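Local coordinates for protein mannan endo-1,6-alpha-mannosidase (Chaetomium thermophilum, PDB 6RY0) that probably hydrolyses alpha-1,6-mannosidic linkages in mannans and, as the fungal enzyme Dfg5, is linked to the transfer of GPI-anchored glycoproteins into the cell wall, at residues A332-I337 and D343-V348; Y28-K33 and S400-E405; E220-I225 and A272-Y277; A157-V162 and A207-Y212. All blocks are in the same frame, centred on the assembly; numbering follows the deposited sequence. Where two conformers were deposited one is given.

Contact 1: residues A332-I337 and D343-V348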
loop_
_atom_site.group_PDB
_atom_site.type_symbol
_atom_site.label_atom_id
_atom_site.label_comp_id
_atom_site.label_asym_id
_atom_site.label_seq_id
_atom_site.Cartn_x
_atom_site.Cartn_y
_atom_site.Cartn_z
ATOM N N ALA A 332 9.357 7.306 -1.195
ATOM C CA ALA A 332 9.742 8.435 -0.376
ATOM C C ALA A 332 10.213 7.967 1.002
ATOM O O ALA A 332 11.251 8.407 1.515
ATOM C CB ALA A 332 8.626 9.449 -0.290
ATOM N N VAL A 333 9.473 7.054 1.627
ATOM C CA VAL A 333 9.882 6.529 2.936
ATOM C C VAL A 333 11.217 5.773 2.844
ATOM O O VAL A 333 12.042 5.868 3.759
ATOM C CB VAL A 333 8.762 5.671 3.557
ATOM C CG1 VAL A 333 9.270 4.869 4.749
ATOM C CG2 VAL A 333 7.623 6.563 3.956
ATOM N N VAL A 334 11.455 5.057 1.735
ATOM C CA VAL A 334 12.721 4.381 1.539
ATOM C C VAL A 334 13.888 5.365 1.689
ATOM O O VAL A 334 14.926 5.014 2.228
ATOM C CB VAL A 334 12.746 3.643 0.199
ATOM C CG1 VAL A 334 14.148 3.191 -0.199
ATOM C CG2 VAL A 334 11.779 2.467 0.237
ATOM N N THR A 335 13.729 6.607 1.218
ATOM C CA THR A 335 14.823 7.568 1.327
ATOM C C THR A 335 15.130 7.943 2.772
ATOM O O THR A 335 16.233 8.432 3.053
ATOM C CB THR A 335 14.583 8.846 0.512
ATOM O OG1 THR A 335 13.608 9.701 1.121
ATOM C CG2 THR A 335 14.258 8.517 -0.894
ATOM N N GLN A 336 14.164 7.772 3.686
ATOM C CA GLN A 336 14.389 8.074 5.089
ATOM C C GLN A 336 15.084 6.932 5.821
ATOM O O GLN A 336 15.974 7.156 6.622
ATOM C CB GLN A 336 13.073 8.359 5.787
ATOM C CG GLN A 336 12.290 9.496 5.235
ATOM C CD GLN A 336 11.001 9.681 5.995
ATOM O OE1 GLN A 336 10.220 8.756 6.098
ATOM N NE2 GLN A 336 10.805 10.857 6.592
ATOM N N ILE A 337 14.659 5.706 5.525
ATOM C CA ILE A 337 15.221 4.605 6.282
ATOM C C ILE A 337 16.358 3.899 5.603
ATOM O O ILE A 337 17.126 3.210 6.282
ATOM C CB ILE A 337 14.196 3.625 6.636
ATOM C CG1 ILE A 337 13.533 3.116 5.374
ATOM C CG2 ILE A 337 13.186 4.256 7.562
ATOM C CD1 ILE A 337 12.588 1.965 5.596
ATOM N N ASP A 343 19.399 10.221 -3.341
ATOM C CA ASP A 343 19.651 10.926 -4.589
ATOM C C ASP A 343 19.247 10.132 -5.825
ATOM O O ASP A 343 19.085 10.711 -6.890
ATOM C CB ASP A 343 21.122 11.336 -4.693
ATOM C CG ASP A 343 21.526 12.384 -3.656
ATOM O OD1 ASP A 343 20.648 13.068 -3.085
ATOM O OD2 ASP A 343 22.735 12.543 -3.443
ATOM N N ARG A 344 19.036 8.823 -5.692
ATOM C CA ARG A 344 18.493 8.028 -6.773
ATOM C C ARG A 344 16.969 8.190 -6.879
ATOM O O ARG A 344 16.410 8.007 -7.947
ATOM C CB ARG A 344 18.805 6.541 -6.606
ATOM C CG ARG A 344 20.299 6.225 -6.609
ATOM C CD ARG A 344 20.532 4.729 -6.487
ATOM N NE ARG A 344 20.114 4.048 -7.695
ATOM C CZ ARG A 344 20.088 2.713 -7.826
ATOM N NH1 ARG A 344 20.306 1.918 -6.793
ATOM N NH2 ARG A 344 19.819 2.178 -9.005
ATOM N N ILE A 345 16.311 8.483 -5.774
ATOM C CA ILE A 345 14.869 8.428 -5.700
ATOM C C ILE A 345 14.235 9.830 -5.779
ATOM O O ILE A 345 13.313 10.039 -6.564
ATOM C CB ILE A 345 14.397 7.699 -4.416
ATOM C CG1 ILE A 345 14.753 6.202 -4.541
ATOM C CG2 ILE A 345 12.897 7.923 -4.182
ATOM C CD1 ILE A 345 14.441 5.403 -3.276
ATOM N N LEU A 346 14.649 10.768 -4.929
ATOM C CA LEU A 346 13.904 12.024 -4.836
ATOM C C LEU A 346 13.810 12.782 -6.150
ATOM O O LEU A 346 12.742 13.297 -6.457
ATOM C CB LEU A 346 14.405 12.916 -3.706
ATOM C CG LEU A 346 14.236 12.326 -2.305
ATOM C CD1 LEU A 346 14.638 13.355 -1.263
ATOM C CD2 LEU A 346 12.835 11.842 -2.007
ATOM N N PRO A 347 14.880 12.865 -6.963
ATOM C CA PRO A 347 14.740 13.626 -8.221
ATOM C C PRO A 347 13.742 13.010 -9.180
ATOM O O PRO A 347 13.080 13.727 -9.944
ATOM C CB PRO A 347 16.166 13.624 -8.785
ATOM C CG PRO A 347 17.026 13.450 -7.584
ATOM C CD PRO A 347 16.277 12.498 -6.700
ATOM N N VAL A 348 13.623 11.676 -9.183
ATOM C CA VAL A 348 12.714 10.987 -10.067
ATOM C C VAL A 348 11.260 11.110 -9.558
ATOM O O VAL A 348 10.320 11.300 -10.329
ATOM C CB VAL A 348 13.209 9.525 -10.171
ATOM C CG1 VAL A 348 12.322 8.725 -11.045
ATOM C CG2 VAL A 348 14.688 9.481 -10.648
#

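Contact 2: residues Y28-K33 and S400-E405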
loop_
_atom_site.group_PDB
_atom_site.type_symbol
_atom_site.label_atom_id
_atom_site.label_comp_id
_atom_site.label_asym_id
_atom_site.label_seq_id
_atom_site.Cartn_x
_atom_site.Cartn_y
_atom_site.Cartn_z
ATOM N N TYR A 28 -2.188 23.388 -10.401
ATOM C CA TYR A 28 -1.421 23.247 -9.179
ATOM C C TYR A 28 0.004 23.748 -9.337
ATOM O O TYR A 28 0.620 23.523 -10.379
ATOM C CB TYR A 28 -1.401 21.786 -8.767
ATOM C CG TYR A 28 -2.752 21.276 -8.296
ATOM C CD1 TYR A 28 -3.362 21.846 -7.196
ATOM C CD2 TYR A 28 -3.437 20.283 -8.980
ATOM C CE1 TYR A 28 -4.601 21.381 -6.762
ATOM C CE2 TYR A 28 -4.676 19.839 -8.549
ATOM C CZ TYR A 28 -5.238 20.375 -7.434
ATOM O OH TYR A 28 -6.469 19.941 -6.960
ATOM N N LYS A 29 0.493 24.418 -8.306
ATOM C CA LYS A 29 1.873 24.857 -8.206
ATOM C C LYS A 29 2.589 24.018 -7.162
ATOM O O LYS A 29 2.037 23.729 -6.096
ATOM C CB LYS A 29 1.927 26.326 -7.795
ATOM C CG LYS A 29 1.565 27.289 -8.910
ATOM C CD LYS A 29 1.499 28.719 -8.387
ATOM C CE LYS A 29 1.574 29.745 -9.484
ATOM N NZ LYS A 29 0.599 29.537 -10.571
ATOM N N ILE A 30 3.837 23.664 -7.445
ATOM C CA ILE A 30 4.587 22.806 -6.536
ATOM C C ILE A 30 6.052 23.253 -6.421
ATOM O O ILE A 30 6.950 22.421 -6.237
ATOM C CB ILE A 30 4.519 21.306 -6.929
ATOM C CG1 ILE A 30 4.931 21.077 -8.373
ATOM C CG2 ILE A 30 3.101 20.746 -6.644
ATOM C CD1 ILE A 30 5.253 19.636 -8.700
ATOM N N ASP A 31 6.327 24.554 -6.515
ATOM C CA ASP A 31 7.717 25.037 -6.532
ATOM C C ASP A 31 8.190 25.624 -5.225
ATOM O O ASP A 31 9.299 26.146 -5.140
ATOM C CB ASP A 31 7.884 26.068 -7.643
ATOM C CG ASP A 31 7.770 25.450 -8.981
ATOM O OD1 ASP A 31 8.275 24.310 -9.126
ATOM O OD2 ASP A 31 7.154 26.067 -9.872
ATOM N N THR A 32 7.404 25.638 -4.194
ATOM C CA THR A 32 7.921 25.947 -2.881
ATOM C C THR A 32 7.189 25.039 -1.918
ATOM O O THR A 32 6.167 24.442 -2.286
ATOM C CB THR A 32 7.612 27.404 -2.482
ATOM O OG1 THR A 32 6.193 27.525 -2.310
ATOM C CG2 THR A 32 8.104 28.398 -3.530
ATOM N N LYS A 33 7.674 24.995 -0.679
ATOM C CA LYS A 33 7.025 24.226 0.352
ATOM C C LYS A 33 5.607 24.685 0.510
ATOM O O LYS A 33 4.693 23.873 0.564
ATOM C CB LYS A 33 7.785 24.323 1.680
ATOM C CG LYS A 33 7.180 23.496 2.814
ATOM C CD LYS A 33 7.843 23.803 4.139
ATOM C CE LYS A 33 7.490 22.779 5.199
ATOM N NZ LYS A 33 8.022 23.158 6.511
ATOM N N SER A 400 1.914 15.027 -1.863
ATOM C CA SER A 400 2.236 15.072 -0.440
ATOM C C SER A 400 3.640 14.567 -0.177
ATOM O O SER A 400 4.386 15.101 0.651
ATOM C CB SER A 400 1.246 14.245 0.396
ATOM O OG SER A 400 -0.069 14.694 0.226
ATOM N N SER A 401 4.029 13.504 -0.874
ATOM C CA SER A 401 5.318 12.901 -0.623
ATOM C C SER A 401 6.483 13.781 -1.084
ATOM O O SER A 401 7.622 13.541 -0.662
ATOM C CB SER A 401 5.377 11.507 -1.239
ATOM O OG SER A 401 4.508 10.641 -0.526
ATOM N N LEU A 402 6.218 14.847 -1.861
ATOM C CA LEU A 402 7.256 15.834 -2.132
ATOM C C LEU A 402 7.760 16.499 -0.854
ATOM O O LEU A 402 8.811 17.114 -0.883
ATOM C CB LEU A 402 6.746 16.922 -3.085
ATOM C CG LEU A 402 6.440 16.455 -4.504
ATOM C CD1 LEU A 402 5.830 17.598 -5.268
ATOM C CD2 LEU A 402 7.682 15.906 -5.224
ATOM N N LEU A 403 7.017 16.391 0.245
ATOM C CA LEU A 403 7.412 16.967 1.501
ATOM C C LEU A 403 8.220 16.026 2.385
ATOM O O LEU A 403 8.483 16.345 3.542
ATOM C CB LEU A 403 6.182 17.486 2.254
ATOM C CG LEU A 403 5.368 18.545 1.488
ATOM C CD1 LEU A 403 3.990 18.722 2.145
ATOM C CD2 LEU A 403 6.124 19.852 1.399
ATOM N N ILE A 404 8.640 14.882 1.863
ATOM C CA ILE A 404 9.312 13.883 2.690
ATOM C C ILE A 404 10.572 14.447 3.355
ATOM O O ILE A 404 10.871 14.054 4.461
ATOM C CB ILE A 404 9.600 12.598 1.877
ATOM C CG1 ILE A 404 9.954 11.416 2.788
ATOM C CG2 ILE A 404 10.681 12.797 0.830
ATOM C CD1 ILE A 404 8.772 10.841 3.516
ATOM N N GLU A 405 11.297 15.363 2.710
ATOM C CA GLU A 405 12.528 15.897 3.292
ATOM C C GLU A 405 12.275 16.594 4.620
ATOM O O GLU A 405 13.191 16.742 5.419
ATOM C CB GLU A 405 13.226 16.858 2.296
ATOM C CG GLU A 405 12.335 18.107 1.830
ATOM C CD GLU A 405 13.056 19.114 0.912
ATOM O OE1 GLU A 405 12.598 19.317 -0.247
ATOM O OE2 GLU A 405 14.062 19.726 1.360
#

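Contact 3: residues E220-I225 and A272-Y277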
loop_
_atom_site.group_PDB
_atom_site.type_symbol
_atom_site.label_atom_id
_atom_site.label_comp_id
_atom_site.label_asym_id
_atom_site.label_seq_id
_atom_site.Cartn_x
_atom_site.Cartn_y
_atom_site.Cartn_z
ATOM N N GLU A 220 12.592 -12.631 11.222
ATOM C CA GLU A 220 12.903 -13.969 10.706
ATOM C C GLU A 220 11.832 -14.428 9.718
ATOM O O GLU A 220 12.147 -15.003 8.670
ATOM C CB GLU A 220 13.040 -14.952 11.870
ATOM C CG GLU A 220 14.137 -14.684 12.837
ATOM C CD GLU A 220 13.964 -15.444 14.151
ATOM O OE1 GLU A 220 13.059 -16.316 14.268
ATOM O OE2 GLU A 220 14.741 -15.162 15.086
ATOM N N TRP A 221 10.564 -14.141 10.015
ATOM C CA TRP A 221 9.495 -14.418 9.058
ATOM C C TRP A 221 9.663 -13.606 7.777
ATOM O O TRP A 221 9.452 -14.116 6.671
ATOM C CB TRP A 221 8.136 -14.157 9.681
ATOM C CG TRP A 221 7.526 -15.305 10.389
ATOM C CD1 TRP A 221 7.454 -15.515 11.746
ATOM C CD2 TRP A 221 6.785 -16.350 9.786
ATOM N NE1 TRP A 221 6.710 -16.629 12.014
ATOM C CE2 TRP A 221 6.260 -17.151 10.826
ATOM C CE3 TRP A 221 6.493 -16.666 8.473
ATOM C CZ2 TRP A 221 5.447 -18.242 10.577
ATOM C CZ3 TRP A 221 5.716 -17.762 8.227
ATOM C CH2 TRP A 221 5.201 -18.539 9.267
ATOM N N ALA A 222 9.982 -12.325 7.921
ATOM C CA ALA A 222 10.148 -11.487 6.726
ATOM C C ALA A 222 11.247 -12.044 5.842
ATOM O O ALA A 222 11.098 -12.129 4.622
ATOM C CB ALA A 222 10.437 -10.068 7.151
ATOM N N GLU A 223 12.373 -12.432 6.446
ATOM C CA GLU A 223 13.503 -13.052 5.727
ATOM C C GLU A 223 12.997 -14.288 4.972
ATOM O O GLU A 223 13.323 -14.511 3.800
ATOM C CB GLU A 223 14.673 -13.458 6.683
ATOM C CG GLU A 223 15.438 -12.353 7.550
ATOM C CD GLU A 223 16.800 -11.847 6.977
ATOM O OE1 GLU A 223 17.099 -12.257 5.832
ATOM O OE2 GLU A 223 17.549 -11.007 7.655
ATOM N N LYS A 224 12.255 -15.143 5.677
ATOM C CA LYS A 224 11.788 -16.391 5.099
ATOM C C LYS A 224 10.917 -16.123 3.882
ATOM O O LYS A 224 11.046 -16.799 2.842
ATOM C CB LYS A 224 11.012 -17.171 6.175
ATOM C CG LYS A 224 10.473 -18.503 5.744
ATOM C CD LYS A 224 9.748 -19.163 6.920
ATOM C CE LYS A 224 9.882 -20.671 6.995
ATOM N NZ LYS A 224 9.176 -21.248 5.872
ATOM N N ILE A 225 9.986 -15.176 3.996
ATOM C CA ILE A 225 9.069 -14.929 2.884
ATOM C C ILE A 225 9.786 -14.280 1.708
ATOM O O ILE A 225 9.520 -14.634 0.547
ATOM C CB ILE A 225 7.884 -14.070 3.346
ATOM C CG1 ILE A 225 7.066 -14.785 4.379
ATOM C CG2 ILE A 225 7.075 -13.540 2.171
ATOM C CD1 ILE A 225 6.286 -15.945 3.813
ATOM N N ALA A 272 14.022 -2.141 2.559
ATOM C CA ALA A 272 14.617 -0.996 3.202
ATOM C C ALA A 272 14.443 -1.067 4.720
ATOM O O ALA A 272 15.372 -0.775 5.460
ATOM C CB ALA A 272 14.020 0.292 2.644
ATOM N N PHE A 273 13.259 -1.480 5.202
ATOM C CA PHE A 273 13.075 -1.691 6.615
ATOM C C PHE A 273 14.004 -2.778 7.135
ATOM O O PHE A 273 14.582 -2.620 8.221
ATOM C CB PHE A 273 11.588 -1.997 6.957
ATOM C CG PHE A 273 10.734 -0.752 7.062
ATOM C CD1 PHE A 273 10.127 -0.200 5.938
ATOM C CD2 PHE A 273 10.512 -0.142 8.277
ATOM C CE1 PHE A 273 9.358 0.953 6.047
ATOM C CE2 PHE A 273 9.752 1.018 8.385
ATOM C CZ PHE A 273 9.172 1.560 7.263
ATOM N N MET A 274 14.180 -3.855 6.381
ATOM C CA MET A 274 15.090 -4.912 6.802
ATOM C C MET A 274 16.535 -4.429 6.835
ATOM O O MET A 274 17.291 -4.796 7.743
ATOM C CB MET A 274 15.011 -6.145 5.921
ATOM C CG MET A 274 13.688 -6.891 6.006
ATOM S SD MET A 274 13.343 -7.572 7.648
ATOM C CE MET A 274 14.509 -8.933 7.668
ATOM N N TRP A 275 16.961 -3.647 5.861
ATOM C CA TRP A 275 18.296 -3.062 5.868
ATOM C C TRP A 275 18.496 -2.186 7.095
ATOM O O TRP A 275 19.516 -2.270 7.777
ATOM C CB TRP A 275 18.518 -2.264 4.584
ATOM C CG TRP A 275 19.646 -1.302 4.620
ATOM C CD1 TRP A 275 19.547 0.038 4.391
ATOM C CD2 TRP A 275 21.049 -1.562 4.864
ATOM N NE1 TRP A 275 20.786 0.627 4.465
ATOM C CE2 TRP A 275 21.724 -0.331 4.741
ATOM C CE3 TRP A 275 21.799 -2.713 5.167
ATOM C CZ2 TRP A 275 23.084 -0.213 4.952
ATOM C CZ3 TRP A 275 23.167 -2.582 5.366
ATOM C CH2 TRP A 275 23.781 -1.338 5.240
ATOM N N ASN A 276 17.525 -1.331 7.382
ATOM C CA ASN A 276 17.631 -0.421 8.513
ATOM C C ASN A 276 17.704 -1.208 9.821
ATOM O O ASN A 276 18.496 -0.890 10.695
ATOM C CB ASN A 276 16.435 0.534 8.478
ATOM C CG ASN A 276 16.495 1.567 9.563
ATOM O OD1 ASN A 276 16.196 1.274 10.724
ATOM N ND2 ASN A 276 16.839 2.789 9.206
ATOM N N TYR A 277 16.888 -2.250 9.941
ATOM C CA TYR A 277 16.820 -3.039 11.172
ATOM C C TYR A 277 18.061 -3.909 11.369
ATOM O O TYR A 277 18.641 -3.932 12.454
ATOM C CB TYR A 277 15.570 -3.901 11.125
ATOM C CG TYR A 277 15.353 -4.710 12.372
ATOM C CD1 TYR A 277 15.056 -4.086 13.579
ATOM C CD2 TYR A 277 15.440 -6.090 12.366
ATOM C CE1 TYR A 277 14.827 -4.805 14.713
ATOM C CE2 TYR A 277 15.199 -6.838 13.546
ATOM C CZ TYR A 277 14.888 -6.150 14.695
ATOM O OH TYR A 277 14.602 -6.790 15.895
#

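Contact 4: residues A157-V162 and A207-Y212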
loop_
_atom_site.group_PDB
_atom_site.type_symbol
_atom_site.label_atom_id
_atom_site.label_comp_id
_atom_site.label_asym_id
_atom_site.label_seq_id
_atom_site.Cartn_x
_atom_site.Cartn_y
_atom_site.Cartn_z
ATOM N N ALA A 157 -1.417 -2.870 17.614
ATOM C CA ALA A 157 -2.125 -4.118 17.856
ATOM C C ALA A 157 -2.859 -4.617 16.610
ATOM O O ALA A 157 -2.942 -5.827 16.380
ATOM C CB ALA A 157 -3.095 -3.966 19.000
ATOM N N LEU A 158 -3.430 -3.706 15.836
ATOM C CA LEU A 158 -4.108 -4.099 14.603
ATOM C C LEU A 158 -3.122 -4.638 13.584
ATOM O O LEU A 158 -3.384 -5.662 12.927
ATOM C CB LEU A 158 -4.894 -2.911 14.032
ATOM C CG LEU A 158 -6.180 -2.569 14.800
ATOM C CD1 LEU A 158 -6.646 -1.187 14.438
ATOM C CD2 LEU A 158 -7.263 -3.620 14.545
ATOM N N ALA A 159 -1.983 -3.962 13.412
ATOM C CA ALA A 159 -0.945 -4.479 12.522
ATOM C C ALA A 159 -0.456 -5.849 12.967
ATOM O O ALA A 159 -0.268 -6.754 12.157
ATOM C CB ALA A 159 0.198 -3.482 12.450
ATOM N N GLN A 160 -0.230 -6.006 14.270
ATOM C CA GLN A 160 0.178 -7.286 14.816
ATOM C C GLN A 160 -0.852 -8.377 14.575
ATOM O O GLN A 160 -0.491 -9.523 14.327
ATOM C CB GLN A 160 0.412 -7.179 16.334
ATOM C CG GLN A 160 1.621 -6.361 16.697
ATOM C CD GLN A 160 1.730 -6.187 18.186
ATOM O OE1 GLN A 160 0.763 -5.853 18.856
ATOM N NE2 GLN A 160 2.922 -6.393 18.709
ATOM N N ALA A 161 -2.143 -8.038 14.648
ATOM C CA ALA A 161 -3.182 -9.036 14.425
ATOM C C ALA A 161 -3.198 -9.503 12.982
ATOM O O ALA A 161 -3.298 -10.693 12.711
ATOM C CB ALA A 161 -4.532 -8.481 14.811
ATOM N N VAL A 162 -3.097 -8.563 12.052
ATOM C CA VAL A 162 -3.010 -8.943 10.645
ATOM C C VAL A 162 -1.818 -9.851 10.411
ATOM O O VAL A 162 -1.952 -10.927 9.826
ATOM C CB VAL A 162 -3.004 -7.709 9.713
ATOM C CG1 VAL A 162 -2.710 -8.137 8.289
ATOM C CG2 VAL A 162 -4.325 -6.969 9.821
ATOM N N ALA A 207 8.694 -6.853 8.279
ATOM C CA ALA A 207 9.880 -5.998 8.350
ATOM C C ALA A 207 9.600 -4.757 9.208
ATOM O O ALA A 207 10.422 -4.325 10.007
ATOM C CB ALA A 207 10.299 -5.621 6.963
ATOM N N ARG A 208 8.429 -4.178 9.010
ATOM C CA ARG A 208 8.045 -2.968 9.731
ATOM C C ARG A 208 7.755 -3.253 11.193
ATOM O O ARG A 208 8.121 -2.464 12.078
ATOM C CB ARG A 208 6.843 -2.309 9.046
ATOM C CG ARG A 208 7.233 -1.780 7.679
ATOM C CD ARG A 208 6.059 -1.459 6.802
ATOM N NE ARG A 208 5.343 -0.285 7.245
ATOM C CZ ARG A 208 4.246 0.157 6.643
ATOM N NH1 ARG A 208 3.715 -0.486 5.593
ATOM N NH2 ARG A 208 3.652 1.253 7.092
ATOM N N LEU A 209 7.127 -4.380 11.488
ATOM C CA LEU A 209 6.905 -4.757 12.885
ATOM C C LEU A 209 8.215 -5.028 13.577
ATOM O O LEU A 209 8.378 -4.682 14.753
ATOM C CB LEU A 209 5.926 -5.932 12.979
ATOM C CG LEU A 209 4.470 -5.541 12.742
ATOM C CD1 LEU A 209 3.607 -6.772 12.421
ATOM C CD2 LEU A 209 3.905 -4.784 13.944
ATOM N N ALA A 210 9.155 -5.654 12.885
ATOM C CA ALA A 210 10.492 -5.850 13.462
ATOM C C ALA A 210 11.126 -4.525 13.845
ATOM O O ALA A 210 11.615 -4.350 14.955
ATOM C CB ALA A 210 11.395 -6.583 12.490
ATOM N N ARG A 211 11.123 -3.573 12.914
ATOM C CA ARG A 211 11.769 -2.302 13.215
ATOM C C ARG A 211 11.073 -1.584 14.386
ATOM O O ARG A 211 11.721 -0.983 15.239
ATOM C CB ARG A 211 11.835 -1.399 11.986
ATOM C CG ARG A 211 12.661 -0.147 12.245
ATOM C CD ARG A 211 12.716 0.774 11.062
ATOM N NE ARG A 211 13.555 1.938 11.298
ATOM C CZ ARG A 211 13.121 3.134 11.685
ATOM N NH1 ARG A 211 11.852 3.357 11.947
ATOM N NH2 ARG A 211 13.984 4.152 11.773
ATOM N N TYR A 212 9.753 -1.601 14.383
ATOM C CA TYR A 212 9.038 -0.836 15.393
ATOM C C TYR A 212 9.225 -1.456 16.776
ATOM O O TYR A 212 9.488 -0.769 17.755
ATOM C CB TYR A 212 7.546 -0.759 15.048
ATOM C CG TYR A 212 6.767 0.179 15.945
ATOM C CD1 TYR A 212 6.348 -0.201 17.207
ATOM C CD2 TYR A 212 6.467 1.469 15.527
ATOM C CE1 TYR A 212 5.684 0.675 18.043
ATOM C CE2 TYR A 212 5.776 2.360 16.362
ATOM C CZ TYR A 212 5.396 1.950 17.624
ATOM O OH TYR A 212 4.729 2.821 18.460
#

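Contact 1: residues A332-I337 and D343-V348
The helical segments 332-337 and 343-348 run nearly antiparallel, their short axes 9.2 Å apart and inclined at 149°, with Thr-335 and Ile-345 closest in the backbone. They form a helical hairpin, helices 323-337 and 342-358 joined by a brief turn, within the (alpha/alpha)6 barrel of glycosyl hydrolase family 76. Thr-335 carries most of the contact through its methyl. It leaves its backbone toward the facing helix, and CG2, anti to the carbonyl carbon, meets Ile-345 CG2 at 3.6 Å and lies equally near CB of the same isoleucine. Beside it the end of Leu-346 comes nearer, CD2 3.8 Å from Thr-335 CG2, so that one methyl is shared by two branched side chains. One residue earlier in the helix, Val-334 CG1 meets Ile-345 CD1 at 3.8 Å, the two chains crossing at about a right angle. A serine here would keep the hydroxyl but lack CG2, and would probably leave a gap between Ile-345 and Leu-346 where that methyl now packs. Leu-291 of helix 281-298 also touches Ile-345, and Ala-272 of helix 261-278 lies against Val-334. The polar branch of Thr-335 turns back on its own helix: with chi1 of Thr-335 at 74°, its OG1 donates to Ala-332 O over 2.7 Å, lying in the carbonyl plane at a C=O...O angle of 147°.

Contact 2: residues Y28-K33 and S400-E405
Leu-403, which packs on Lys-33 across the contact, donates its backbone N to Ser-400 O at 3.0 Å, and Ile-404 N bonds to Ser-401 O at the same length. The second of these bonds closes a type I beta turn from Ser-401 to Ile-404, hard by helix 389-401. The turn presents Leu-402 and Leu-403 to the N-terminal segment 28-33; the segments make no hydrogen bond with each other, and the touching atoms are aliphatic carbons. Leu-402 points its CD1 at the side of the Ile-30 end methyl CD1, 4.0 Å away, and the two side chains cross at about a right angle. The isoleucine's longer branch leaves the backbone with CG1 between N and the carbonyl carbon (chi1 53°), which brings it to the side of Leu-402. Lys-33 contributes its aliphatic part: CG rests 4.0 Å from Leu-403 CD2, again with the chains at roughly right angles. Beyond CG the lysine is fully extended, taking its ammonium past the leucine to a cation-pi contact with Tyr-406. The backbone of segment 28-33 is fastened from helix 342-358, whose Arg-350 binds Ile-30 O and forms a salt bridge with Asp-31. Thr-32 OG1 accepts from Glu-35 N. Segment 28-33 thus ends as an N-capped helix start, its Thr-32 the N-cap of helix 33-48, laid by hydrophobic contacts against the C-terminal part of the (alpha/alpha)6 barrel.

Contact 3: residues E220-I225 and A272-Y277
Two helical segments, 220-225 and 272-277, face each other with Ala-222 and Met-274 nearest, their CA atoms 8.2 Å apart. Met-274 makes both of the contacts on its side. Its chain leaves the backbone toward the other helix and then folds at both chi2 (-63°) and chi3 (-73°), a double bend that presents the sulfur to one residue and the terminal methyl to the next. SD abuts the methyl Ala-222 CB at 3.9 Å, an alanine small enough to let the thioether come close to the helix surface. CE goes to Glu-223, touching CG at 3.5 Å; in the conformer given it sits above the carboxylate plane, displaced towards CG, 3.7 Å from OE2. The contact links helices 216-231 and 261-278 of the (alpha/alpha)6 barrel, with helices 196-213 and 281-298 closing in on the same methionine through Ala-207 and Trp-283. The glutamate is drawn to this position by a bend at chi2, and its polar end is held by helix 281-298: OE2 accepts from Trp-283 NE1, and OE1 makes a salt bridge with Lys-282. Those two bonds are likely to fix the rotation of the carboxylate beside the methionine methyl.

Contact 4: residues A157-V162 and A207-Y212
The peptide joining Ala-159 to Gln-160 offers one flat face to Leu-209, whose forked end straddles it. Methyl CD1 stands almost straight above Ala-159 O at 3.9 Å, and CD2 hangs above Gln-160 N at 4.3 Å, so the two branches span the peptide from its carbonyl to its amide side. CD2 also touches two neighbours of the same helix, 4.2 Å from Ala-159 CB and 3.9 Å from Gln-160 CG. The fork reaches them because Leu-209 leaves its own helix pointing at the other one, with CG anti to the carbonyl carbon (chi1 -76°). Across this meeting point the leucine and glutamine chains run at a slant to each other. The second flat group, the carboxamide of Gln-160, takes no part in the leucine contact: the extended chain carries it onward, and its polar atoms bond to other parts of the chain, OE1 to Asp-421 N and NE2 to Tyr-218 OH. The segments close no hydrogen bond between them, and the join is one leucine laid on the backbone and side chains of Ala-159 and Gln-160. This packing ties helix 155-167 to helix 196-213 within the (alpha/alpha)6 barrel; Leu-209 is further enclosed by Leu-156 and Trp-163 of the first of these helices and by Met-138 of helix 127-142.

In the fold
Along the chain contact 2 opens first and closes last, with contact 4, contact 3 and contact 1 following in series inside its loop. The contacts form two close pairs: contacts 3 and 4 have centres about 12 Å apart, contacts 1 and 2 about 14 Å. Contacts 2 and 3, by contrast, are about 30 Å apart and do not touch. Helix 261-278 bridges the pairs, since Asn-276 lies within bonding distance of both Arg-211 of contact 4 and Ile-337 of contact 1. Ile-404 of contact 2 packs on contact 1. Contacts 1, 3 and 4 each join successive helices of the (alpha/alpha)6 barrel, and contact 2 brings the chain's start against its late part, away from the calcium site.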